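PDB 7LAP: aminoglycoside N(3)-acetyltransferase from Streptomyces griseus, which probably transfers an acetyl group to the 3-amino group of aminoglycoside antibiotics, a modification that confers resistance. Local coordinates for residues T46-I51 against N118-E123; D83-D88 against E208-V213; P200-V205 against G230-S235; F204-Q209 against W219-D224. All blocks are in the same frame, centred on the assembly; numbering follows the deposited sequence.

Contact 1 of 4, residues T46-I51 against N118-E123; sequences TRLSAI and NGRLPE
Thr46, at the end of the middle strand of the seven-stranded mixed sheet, packs on Leu121 of helix 120-126, joining the C-terminal end of that strand to the start of the helix. The side chains cross obliquely: Thr46 OG1 comes within 3.7 Å of Leu121 CG, a van der Waals approach, while Thr46 CG2 lies 3.9 Å from Leu121 CD2. With OG1 beside the backbone N (chi1 -49°), both branches of this beta-branched residue bear on the leucine. Leu48 adds two further touches. Its CD1 is 4.3 Å from Leu121 CD2, and its CD2 rests 3.6 Å from Arg120 NH1, obliquely to the guanidinium. Arginine suits the place because its long chain, bent at chi3, passes Leu48 and still carries the guanidinium to acids of the second subunit: NH2 forms salt bridges with Asp83 and Glu113 of that subunit, which brings this patch into the dimer interface. Farther out, Leu121 is backed by Pro58 and Ile62 of helix 58-69.

No direct hydrogen bond joins the two backbones; two waters do so instead. One accepts from Thr46 N and donates to Asn118 O. Gly119, at a positive phi (83°) that favours glycine, turns the chain between Asn118 and the helix. The second water donates to Thr46 O at 3.3 Å and more closely to Asn118 O at 2.8 Å, and accepts from Leu121 N at 2.9 Å.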
# COMPACT_ATOMS: atom_id res chain seq x y z
N THR B 46 -3.29 13.27 5.45
CA THR B 46 -2.54 12.76 6.59
C THR B 46 -1.06 12.63 6.24
O THR B 46 -0.70 12.09 5.18
CB THR B 46 -3.06 11.39 7.04
OG1 THR B 46 -4.47 11.45 7.17
CG2 THR B 46 -2.41 11.00 8.42
N ARG B 47 -0.21 13.08 7.15
CA ARG B 47 1.21 12.71 7.12
C ARG B 47 1.42 11.89 8.39
O ARG B 47 1.62 12.42 9.48
CB ARG B 47 2.09 13.95 7.01
CG ARG B 47 3.57 13.66 6.93
CD ARG B 47 4.32 14.83 6.29
NE ARG B 47 4.02 14.90 4.87
CZ ARG B 47 4.42 15.88 4.07
NH1 ARG B 47 5.14 16.87 4.57
NH2 ARG B 47 4.09 15.87 2.79
N LEU B 48 1.34 10.57 8.24
CA LEU B 48 1.21 9.69 9.39
C LEU B 48 2.40 9.81 10.35
O LEU B 48 2.21 9.85 11.56
CB LEU B 48 1.03 8.25 8.92
CG LEU B 48 0.97 7.14 9.98
CD1 LEU B 48 -0.24 7.32 10.94
CD2 LEU B 48 0.88 5.76 9.28
N SER B 49 3.62 9.86 9.83
CA SER B 49 4.77 9.93 10.74
C SER B 49 4.82 11.23 11.54
O SER B 49 5.46 11.29 12.59
CB SER B 49 6.08 9.79 9.94
OG SER B 49 6.10 8.52 9.33
N ALA B 50 4.19 12.30 11.04
CA ALA B 50 4.15 13.56 11.78
C ALA B 50 3.42 13.39 13.11
O ALA B 50 3.73 14.09 14.07
CB ALA B 50 3.46 14.65 10.95
N ILE B 51 2.44 12.48 13.16
CA ILE B 51 1.73 12.22 14.41
C ILE B 51 2.68 11.64 15.46
O ILE B 51 2.56 11.93 16.65
CB ILE B 51 0.53 11.29 14.15
CG1 ILE B 51 -0.42 11.92 13.14
CG2 ILE B 51 -0.23 10.98 15.45
CD1 ILE B 51 -1.62 10.97 12.68
N ASN B 118 -0.21 10.04 -1.84
CA ASN B 118 -1.17 10.34 -0.78
C ASN B 118 -0.90 9.56 0.51
O ASN B 118 -1.54 9.84 1.53
CB ASN B 118 -2.59 10.10 -1.29
CG ASN B 118 -2.95 11.04 -2.43
OD1 ASN B 118 -2.33 12.10 -2.58
ND2 ASN B 118 -3.89 10.63 -3.27
N GLY B 119 0.05 8.64 0.50
CA GLY B 119 0.47 7.98 1.72
C GLY B 119 -0.45 6.83 2.05
O GLY B 119 -1.36 6.49 1.30
N ARG B 120 -0.22 6.22 3.18
CA ARG B 120 -0.99 5.10 3.57
C ARG B 120 -2.43 5.32 3.95
O ARG B 120 -3.18 4.40 3.91
CB ARG B 120 -0.28 4.36 4.68
CG ARG B 120 0.95 3.60 4.28
CD ARG B 120 1.78 3.30 5.51
NE ARG B 120 1.31 2.10 6.12
CZ ARG B 120 1.46 1.76 7.38
NH1 ARG B 120 2.12 2.51 8.21
NH2 ARG B 120 0.95 0.64 7.78
N LEU B 121 -2.82 6.50 4.35
CA LEU B 121 -4.18 6.57 4.91
C LEU B 121 -5.29 6.40 3.85
O LEU B 121 -6.27 5.69 4.12
CB LEU B 121 -4.41 7.87 5.70
CG LEU B 121 -4.42 7.71 7.22
CD1 LEU B 121 -5.55 6.76 7.67
CD2 LEU B 121 -3.01 7.22 7.70
N PRO B 122 -5.21 7.05 2.67
CA PRO B 122 -6.28 6.83 1.67
C PRO B 122 -6.36 5.39 1.22
O PRO B 122 -7.45 4.87 0.99
CB PRO B 122 -5.89 7.76 0.52
CG PRO B 122 -5.15 8.90 1.23
CD PRO B 122 -4.33 8.17 2.29
N GLU B 123 -5.22 4.71 1.11
CA GLU B 123 -5.26 3.32 0.70
C GLU B 123 -5.82 2.43 1.81
O GLU B 123 -6.49 1.44 1.52
CB GLU B 123 -3.85 2.88 0.27
CG GLU B 123 -3.75 1.45 -0.13
CD GLU B 123 -4.17 1.17 -1.59
OE1 GLU B 123 -4.81 2.05 -2.24
OE2 GLU B 123 -3.90 0.03 -2.06
O HOH W 1 -3.49 11.64 2.91
O HOH W 2 -1.57 9.08 4.20

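Contact 2 of 4, residues D83-D88 against E208-V213; sequences DAPPYD and EQPIEV
The Tyr87 ring meets the Gln209 side chain at its edge: Gln209 NE2 lies near the ring plane, 3.8 Å from Tyr87 CE1, and the amide is turned 41° from the ring. Tyr87 also stacks with the ring of Tyr207. The contact sets the loop between strand 74-78 and helix 94-103 against the first strand of the beta hairpin 204-213/216-225. A second-shell acid fixes both flat groups, since Asp138 takes Gln209 NE2 on OD1 and is hydrogen-bonded to Tyr87 OH through OD2. Glutamine suits the place because its chain, extended beyond CG, carries a polar amide to that acid while offering methylenes to the loop. CG sits off a staggered position (chi1 -93°), 3.9 Å from Pro85 CG. Ala84, small enough to lie close beside the amide, brings its CB to 3.7 Å from Gln209 NE2.

The rest is apolar and carried by prolines, which have no backbone N-H to donate and present ring methylenes, and so suit a loop and a strand that meet without a hydrogen bond. The loop also reaches the second subunit, where Pro86 packs on Tyr53 of that chain. Within the contact, Pro85 and Pro210 face each other tip to tip, Pro85 CG lying 3.7 Å from Pro210 CD.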
# COMPACT_ATOMS: atom_id res chain seq x y z
N ASP B 83 -1.37 3.63 -10.88
CA ASP B 83 -0.84 2.98 -12.07
C ASP B 83 -1.62 3.35 -13.33
O ASP B 83 -1.73 2.54 -14.25
CB ASP B 83 -0.83 1.48 -11.84
CG ASP B 83 -0.02 1.14 -10.59
OD1 ASP B 83 1.16 1.49 -10.59
OD2 ASP B 83 -0.57 0.64 -9.59
N ALA B 84 -2.16 4.57 -13.37
CA ALA B 84 -2.81 5.07 -14.58
C ALA B 84 -1.78 5.25 -15.69
O ALA B 84 -0.61 5.49 -15.41
CB ALA B 84 -3.48 6.41 -14.29
N PRO B 85 -2.18 5.12 -16.95
CA PRO B 85 -1.28 5.51 -18.03
C PRO B 85 -0.98 6.99 -17.92
O PRO B 85 -1.84 7.78 -17.51
CB PRO B 85 -2.09 5.20 -19.31
CG PRO B 85 -3.51 5.32 -18.89
CD PRO B 85 -3.53 4.77 -17.46
N PRO B 86 0.25 7.41 -18.22
CA PRO B 86 0.58 8.83 -18.12
C PRO B 86 -0.26 9.66 -19.09
O PRO B 86 -0.68 9.17 -20.14
CB PRO B 86 2.07 8.88 -18.50
CG PRO B 86 2.28 7.64 -19.36
CD PRO B 86 1.34 6.60 -18.79
N TYR B 87 -0.54 10.92 -18.70
CA TYR B 87 -1.32 11.81 -19.56
C TYR B 87 -0.73 11.89 -20.95
O TYR B 87 -1.45 11.89 -21.95
CB TYR B 87 -1.37 13.21 -18.98
CG TYR B 87 -2.33 13.43 -17.83
CD1 TYR B 87 -3.07 12.38 -17.29
CD2 TYR B 87 -2.47 14.69 -17.27
CE1 TYR B 87 -3.94 12.60 -16.22
CE2 TYR B 87 -3.32 14.92 -16.21
CZ TYR B 87 -4.05 13.88 -15.68
OH TYR B 87 -4.90 14.14 -14.62
N ASP B 88 0.60 11.96 -21.02
CA ASP B 88 1.37 12.21 -22.23
C ASP B 88 1.82 10.94 -22.93
O ASP B 88 2.76 11.00 -23.73
CB ASP B 88 2.60 13.04 -21.90
CG ASP B 88 3.48 12.36 -20.85
OD1 ASP B 88 3.05 12.24 -19.68
OD2 ASP B 88 4.59 11.90 -21.21
N GLU B 208 -6.65 10.56 -21.94
CA GLU B 208 -7.47 9.38 -22.07
C GLU B 208 -7.06 8.38 -21.01
O GLU B 208 -5.92 8.35 -20.58
CB GLU B 208 -7.33 8.76 -23.45
CG GLU B 208 -7.49 9.79 -24.53
CD GLU B 208 -7.05 9.27 -25.86
OE1 GLU B 208 -7.60 8.25 -26.30
OE2 GLU B 208 -6.13 9.88 -26.46
N GLN B 209 -8.02 7.57 -20.58
CA GLN B 209 -7.71 6.56 -19.58
C GLN B 209 -8.69 5.43 -19.76
O GLN B 209 -9.84 5.66 -20.16
CB GLN B 209 -7.77 7.13 -18.16
CG GLN B 209 -6.39 7.64 -17.66
CD GLN B 209 -6.47 8.35 -16.35
OE1 GLN B 209 -7.46 8.23 -15.63
NE2 GLN B 209 -5.43 9.09 -16.00
N PRO B 210 -8.27 4.19 -19.53
CA PRO B 210 -9.17 3.05 -19.71
C PRO B 210 -10.06 2.87 -18.49
O PRO B 210 -9.58 2.84 -17.35
CB PRO B 210 -8.21 1.87 -19.89
CG PRO B 210 -6.98 2.28 -19.14
CD PRO B 210 -6.88 3.77 -19.24
N ILE B 211 -11.36 2.76 -18.74
CA ILE B 211 -12.34 2.42 -17.72
C ILE B 211 -13.11 1.17 -18.17
O ILE B 211 -12.97 0.67 -19.28
CB ILE B 211 -13.30 3.59 -17.41
CG1 ILE B 211 -14.04 4.04 -18.66
CG2 ILE B 211 -12.52 4.76 -16.83
CD1 ILE B 211 -15.44 4.60 -18.40
N GLU B 212 -13.91 0.67 -17.24
CA GLU B 212 -14.71 -0.53 -17.42
C GLU B 212 -16.17 -0.13 -17.30
O GLU B 212 -16.62 0.29 -16.22
CB GLU B 212 -14.30 -1.57 -16.38
CG GLU B 212 -15.29 -2.69 -16.21
CD GLU B 212 -14.61 -3.97 -15.79
OE1 GLU B 212 -13.43 -4.17 -16.16
OE2 GLU B 212 -15.26 -4.78 -15.09
N VAL B 213 -16.92 -0.22 -18.40
CA VAL B 213 -18.35 0.08 -18.41
C VAL B 213 -19.08 -1.04 -19.13
O VAL B 213 -18.67 -1.46 -20.22
CB VAL B 213 -18.67 1.43 -19.08
CG1 VAL B 213 -18.32 2.60 -18.13
CG2 VAL B 213 -17.96 1.57 -20.40

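Contact 3 of 4, residues P200-V205 against G230-S235; sequences PGKRFV and GAFDYS
Arg203 N donates to Ala231 O in a short bond of 2.6 Å, the one hydrogen bond between segments 200-205 and 230-235; it ties the approach to the beta hairpin 204-213/216-225 to the loop that leaves it. The same oxygen receives a CA-H...O contact from Lys202 CA at 3.2 Å, so two neighbouring donors converge on it. Ala231 N is satisfied in turn by Glu194 OE2, which is also hydrogen-bonded to Tyr234 OH.

Lysine suits position 202 because its long extended chain runs past the Phe232 ring, with Lys202 CG 3.8 Å from Phe232 CZ, and delivers NZ to the carbonyl oxygens of Glu194 and Ala197. Phe232 itself packs against Ile284 and Leu288 of helix 273-289. The Arg203 guanidinium has Phe232 O over one face, 3.6 Å above its plane. Its charge is near that of Asp233 but makes no salt bridge: Arg203 NH2 and Asp233 OD2 are 4.0 Å apart. Glycine suits position 230 because at its positive phi a CB would press on the preceding carbonyl oxygen and be crowded by Tyr234 CE2. Asp233 serves the backbone by forming an Asx turn, in which Ser235 N donates to Asp233 OD1 over 2.7 Å from above the carboxylate plane.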
# COMPACT_ATOMS: atom_id res chain seq x y z
N PRO B 200 -9.21 35.13 -16.35
CA PRO B 200 -8.57 34.81 -17.64
C PRO B 200 -7.37 33.90 -17.46
O PRO B 200 -6.70 33.90 -16.42
CB PRO B 200 -8.15 36.19 -18.17
CG PRO B 200 -7.91 36.99 -16.93
CD PRO B 200 -8.95 36.53 -15.95
N GLY B 201 -7.11 33.10 -18.49
CA GLY B 201 -5.96 32.22 -18.49
C GLY B 201 -6.17 30.88 -17.83
O GLY B 201 -5.20 30.28 -17.36
N LYS B 202 -7.40 30.38 -17.79
CA LYS B 202 -7.68 29.12 -17.11
C LYS B 202 -7.12 27.95 -17.92
O LYS B 202 -7.31 27.88 -19.14
CB LYS B 202 -9.18 28.96 -16.90
CG LYS B 202 -9.54 27.95 -15.80
CD LYS B 202 -11.00 28.10 -15.46
CE LYS B 202 -11.38 27.21 -14.34
NZ LYS B 202 -12.67 27.64 -13.75
N ARG B 203 -6.44 27.03 -17.24
CA ARG B 203 -5.74 25.93 -17.88
C ARG B 203 -6.56 24.65 -17.77
O ARG B 203 -7.01 24.28 -16.69
CB ARG B 203 -4.37 25.71 -17.24
CG ARG B 203 -3.38 26.83 -17.49
CD ARG B 203 -2.43 27.02 -16.31
NE ARG B 203 -1.43 28.02 -16.65
CZ ARG B 203 -0.11 27.83 -16.55
NH1 ARG B 203 0.36 26.67 -16.10
NH2 ARG B 203 0.73 28.80 -16.89
N PHE B 204 -6.72 23.98 -18.90
CA PHE B 204 -7.48 22.74 -18.97
C PHE B 204 -6.61 21.64 -19.54
O PHE B 204 -5.62 21.89 -20.23
CB PHE B 204 -8.75 22.93 -19.80
CG PHE B 204 -9.77 23.82 -19.14
CD1 PHE B 204 -10.65 23.31 -18.20
CD2 PHE B 204 -9.84 25.17 -19.46
CE1 PHE B 204 -11.60 24.12 -17.59
CE2 PHE B 204 -10.78 26.00 -18.85
CZ PHE B 204 -11.66 25.47 -17.92
N VAL B 205 -6.97 20.40 -19.22
CA VAL B 205 -6.25 19.22 -19.69
C VAL B 205 -7.23 18.29 -20.37
O VAL B 205 -8.43 18.26 -20.05
CB VAL B 205 -5.50 18.49 -18.55
CG1 VAL B 205 -4.34 19.33 -18.08
CG2 VAL B 205 -6.45 18.18 -17.38
N GLY B 230 -1.62 23.67 -11.79
CA GLY B 230 -2.43 24.81 -11.44
C GLY B 230 -3.37 25.21 -12.56
O GLY B 230 -3.00 25.21 -13.74
N ALA B 231 -4.61 25.54 -12.19
CA ALA B 231 -5.59 25.91 -13.20
C ALA B 231 -5.35 27.31 -13.77
O ALA B 231 -5.99 27.70 -14.75
CB ALA B 231 -6.99 25.81 -12.60
N PHE B 232 -4.44 28.08 -13.18
CA PHE B 232 -4.09 29.39 -13.71
C PHE B 232 -2.58 29.54 -13.66
O PHE B 232 -1.87 28.71 -13.09
CB PHE B 232 -4.76 30.52 -12.93
CG PHE B 232 -6.25 30.41 -12.86
CD1 PHE B 232 -6.85 29.63 -11.89
CD2 PHE B 232 -7.04 31.07 -13.78
CE1 PHE B 232 -8.23 29.50 -11.84
CE2 PHE B 232 -8.42 30.95 -13.73
CZ PHE B 232 -9.01 30.17 -12.76
N ASP B 233 -2.09 30.62 -14.25
CA ASP B 233 -0.73 31.04 -13.93
C ASP B 233 -0.83 31.93 -12.71
O ASP B 233 -1.38 33.04 -12.77
CB ASP B 233 -0.05 31.76 -15.09
CG ASP B 233 1.41 32.03 -14.80
OD1 ASP B 233 1.82 31.84 -13.63
OD2 ASP B 233 2.15 32.39 -15.72
N TYR B 234 -0.33 31.43 -11.59
CA TYR B 234 -0.26 32.18 -10.35
C TYR B 234 1.02 32.99 -10.21
O TYR B 234 1.36 33.40 -9.09
CB TYR B 234 -0.40 31.21 -9.19
CG TYR B 234 -1.68 30.42 -9.16
CD1 TYR B 234 -2.85 30.98 -8.70
CD2 TYR B 234 -1.70 29.09 -9.58
CE1 TYR B 234 -4.02 30.26 -8.65
CE2 TYR B 234 -2.86 28.35 -9.52
CZ TYR B 234 -4.02 28.94 -9.06
OH TYR B 234 -5.19 28.21 -9.00
N SER B 235 1.74 33.22 -11.31
CA SER B 235 3.01 33.95 -11.31
C SER B 235 2.92 35.29 -10.60
O SER B 235 3.83 35.68 -9.86
CB SER B 235 3.47 34.17 -12.74
OG SER B 235 2.71 35.22 -13.32

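Contact 4 of 4, residues F204-Q209 against W219-D224; sequences FVTYEQ and WRTFRD
Arg223 and Phe204 come together because the arginine chain is extended from CG to NE and then turns at chi4 (95°), which swings CZ over the phenylalanine. The two belong to adjoining strands of an antiparallel beta hairpin, 204-213 with 216-225. The guanidinium lies almost flat on the ring, its plane at 21°, with Arg223 NH2 over the ring centre and 3.3 Å from Phe204 CG, a cation-pi stack at the exposed end of the strands. In Tyr207, chi1 56° puts CG in the crowded position between the backbone N and the carbonyl carbon, and one face of the ring is covered by Phe222 CB, 3.5 Å from Tyr207 CZ, a CH-pi contact. The two rings are slid apart and barely overlap.

Val205 with Asp224, Tyr207 with Phe222 and Gln209 with Arg220 are hydrogen-bonded pairs, each joined by two backbone bonds. Thr206 with Arg223 and Glu208 with Thr221 alternate as non-hydrogen-bonded pairs, their side chains on the other face. There Thr206 CG2 meets Thr221 CG2 diagonally at 3.5 Å; beta-branched threonines suit extended strands. Trp219 brings its ring edge to Glu208 O, with Trp219 CZ3 at 3.8 Å. Arg101 holds this end, forming a salt bridge with Glu208 and accepting from Trp219 NE1 on its carbonyl oxygen. Arg220 pairs with Asp158.

Asp224 OD1 is hydrogen-bonded to His161 ND1, while a water donates to Asp224 OD2 over 2.7 Å and lies 2.6 Å from Tyr207 OH.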
# COMPACT_ATOMS: atom_id res chain seq x y z
N PHE B 204 -6.72 23.98 -18.90
CA PHE B 204 -7.48 22.74 -18.97
C PHE B 204 -6.61 21.64 -19.54
O PHE B 204 -5.62 21.89 -20.23
CB PHE B 204 -8.75 22.93 -19.80
CG PHE B 204 -9.77 23.82 -19.14
CD1 PHE B 204 -10.65 23.31 -18.20
CD2 PHE B 204 -9.84 25.17 -19.46
CE1 PHE B 204 -11.60 24.12 -17.59
CE2 PHE B 204 -10.78 26.00 -18.85
CZ PHE B 204 -11.66 25.47 -17.92
N VAL B 205 -6.97 20.40 -19.22
CA VAL B 205 -6.25 19.22 -19.69
C VAL B 205 -7.23 18.29 -20.37
O VAL B 205 -8.43 18.26 -20.05
CB VAL B 205 -5.50 18.49 -18.55
CG1 VAL B 205 -4.34 19.33 -18.08
CG2 VAL B 205 -6.45 18.18 -17.38
N THR B 206 -6.72 17.55 -21.35
CA THR B 206 -7.44 16.46 -22.00
C THR B 206 -6.52 15.25 -21.99
O THR B 206 -5.35 15.37 -22.35
CB THR B 206 -7.82 16.82 -23.44
OG1 THR B 206 -8.77 17.88 -23.43
CG2 THR B 206 -8.42 15.62 -24.14
N TYR B 207 -7.04 14.12 -21.53
CA TYR B 207 -6.25 12.89 -21.48
C TYR B 207 -7.21 11.73 -21.72
O TYR B 207 -8.43 11.89 -21.73
CB TYR B 207 -5.50 12.76 -20.14
CG TYR B 207 -6.42 12.83 -18.96
CD1 TYR B 207 -6.77 14.05 -18.40
CD2 TYR B 207 -7.00 11.67 -18.45
CE1 TYR B 207 -7.65 14.12 -17.33
CE2 TYR B 207 -7.87 11.73 -17.39
CZ TYR B 207 -8.19 12.95 -16.83
OH TYR B 207 -9.07 12.98 -15.79
N GLU B 208 -6.65 10.56 -21.94
CA GLU B 208 -7.47 9.38 -22.07
C GLU B 208 -7.06 8.38 -21.01
O GLU B 208 -5.92 8.35 -20.58
CB GLU B 208 -7.33 8.76 -23.45
CG GLU B 208 -7.49 9.79 -24.53
CD GLU B 208 -7.05 9.27 -25.86
OE1 GLU B 208 -7.60 8.25 -26.30
OE2 GLU B 208 -6.13 9.88 -26.46
N GLN B 209 -8.02 7.57 -20.58
CA GLN B 209 -7.71 6.56 -19.58
C GLN B 209 -8.69 5.43 -19.76
O GLN B 209 -9.84 5.66 -20.16
CB GLN B 209 -7.77 7.13 -18.16
CG GLN B 209 -6.39 7.64 -17.66
CD GLN B 209 -6.47 8.35 -16.35
OE1 GLN B 209 -7.46 8.23 -15.63
NE2 GLN B 209 -5.43 9.09 -16.00
N TRP B 219 -11.62 2.81 -23.66
CA TRP B 219 -10.94 4.07 -23.43
C TRP B 219 -11.96 5.20 -23.44
O TRP B 219 -13.01 5.11 -24.09
CB TRP B 219 -9.86 4.31 -24.49
CG TRP B 219 -8.67 3.44 -24.25
CD1 TRP B 219 -8.55 2.13 -24.58
CD2 TRP B 219 -7.47 3.80 -23.54
NE1 TRP B 219 -7.34 1.65 -24.14
CE2 TRP B 219 -6.66 2.65 -23.50
CE3 TRP B 219 -7.00 4.97 -22.95
CZ2 TRP B 219 -5.39 2.65 -22.90
CZ3 TRP B 219 -5.75 4.97 -22.35
CH2 TRP B 219 -4.96 3.81 -22.33
N ARG B 220 -11.66 6.26 -22.69
CA ARG B 220 -12.50 7.45 -22.65
C ARG B 220 -11.60 8.67 -22.61
O ARG B 220 -10.52 8.63 -22.01
CB ARG B 220 -13.45 7.45 -21.43
CG ARG B 220 -14.55 8.49 -21.53
CD ARG B 220 -15.61 8.40 -20.44
NE ARG B 220 -16.67 9.39 -20.65
CZ ARG B 220 -16.52 10.72 -20.62
NH1 ARG B 220 -15.34 11.28 -20.34
NH2 ARG B 220 -17.57 11.51 -20.86
N THR B 221 -12.03 9.74 -23.25
CA THR B 221 -11.34 11.02 -23.19
C THR B 221 -11.97 11.86 -22.09
O THR B 221 -13.20 11.91 -21.96
CB THR B 221 -11.44 11.75 -24.54
OG1 THR B 221 -10.68 11.04 -25.52
CG2 THR B 221 -10.91 13.16 -24.43
N PHE B 222 -11.13 12.52 -21.30
CA PHE B 222 -11.55 13.28 -20.13
C PHE B 222 -11.06 14.71 -20.25
O PHE B 222 -9.95 14.96 -20.73
CB PHE B 222 -10.99 12.68 -18.83
CG PHE B 222 -11.47 11.30 -18.56
CD1 PHE B 222 -10.79 10.20 -19.09
CD2 PHE B 222 -12.63 11.09 -17.82
CE1 PHE B 222 -11.25 8.91 -18.86
CE2 PHE B 222 -13.09 9.80 -17.58
CZ PHE B 222 -12.40 8.70 -18.10
N ARG B 223 -11.89 15.63 -19.77
CA ARG B 223 -11.51 17.03 -19.67
C ARG B 223 -11.60 17.45 -18.21
O ARG B 223 -12.55 17.09 -17.52
CB ARG B 223 -12.41 17.92 -20.53
CG ARG B 223 -12.05 19.39 -20.44
CD ARG B 223 -12.97 20.20 -21.30
NE ARG B 223 -13.06 21.59 -20.86
CZ ARG B 223 -12.33 22.59 -21.35
NH1 ARG B 223 -11.43 22.36 -22.30
NH2 ARG B 223 -12.51 23.82 -20.90
N ASP B 224 -10.62 18.23 -17.76
CA ASP B 224 -10.52 18.67 -16.37
C ASP B 224 -9.75 19.99 -16.37
O ASP B 224 -9.14 20.37 -17.37
CB ASP B 224 -9.83 17.60 -15.50
CG ASP B 224 -9.88 17.89 -13.98
OD1 ASP B 224 -10.73 18.71 -13.54
OD2 ASP B 224 -9.10 17.28 -13.22
O HOH W 3 -8.82 14.63 -13.86

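From the N terminus, contact 1 opens at the end of strand 41-46 and closes 66 intervening residues later at helix 120-126. Contact 2 opens inside that loop, at 83-88, and closes on strand 204-213, so the two cross; their nearest atoms stay about 8 Å apart. Contact 3 starts at 200-205, before contact 2 has closed, and crosses it in turn, closing at 230-235. Contact 4 starts on the overlapping stretch 204-209 and closes at 219-224, before contact 3 does. Contacts 2 and 4 touch, for Pro210 packs on Trp219. Contact 1 belongs to the seven-stranded sheet, contacts 2 and 3 tie the hairpin to loops, and contact 4 pairs its two strands.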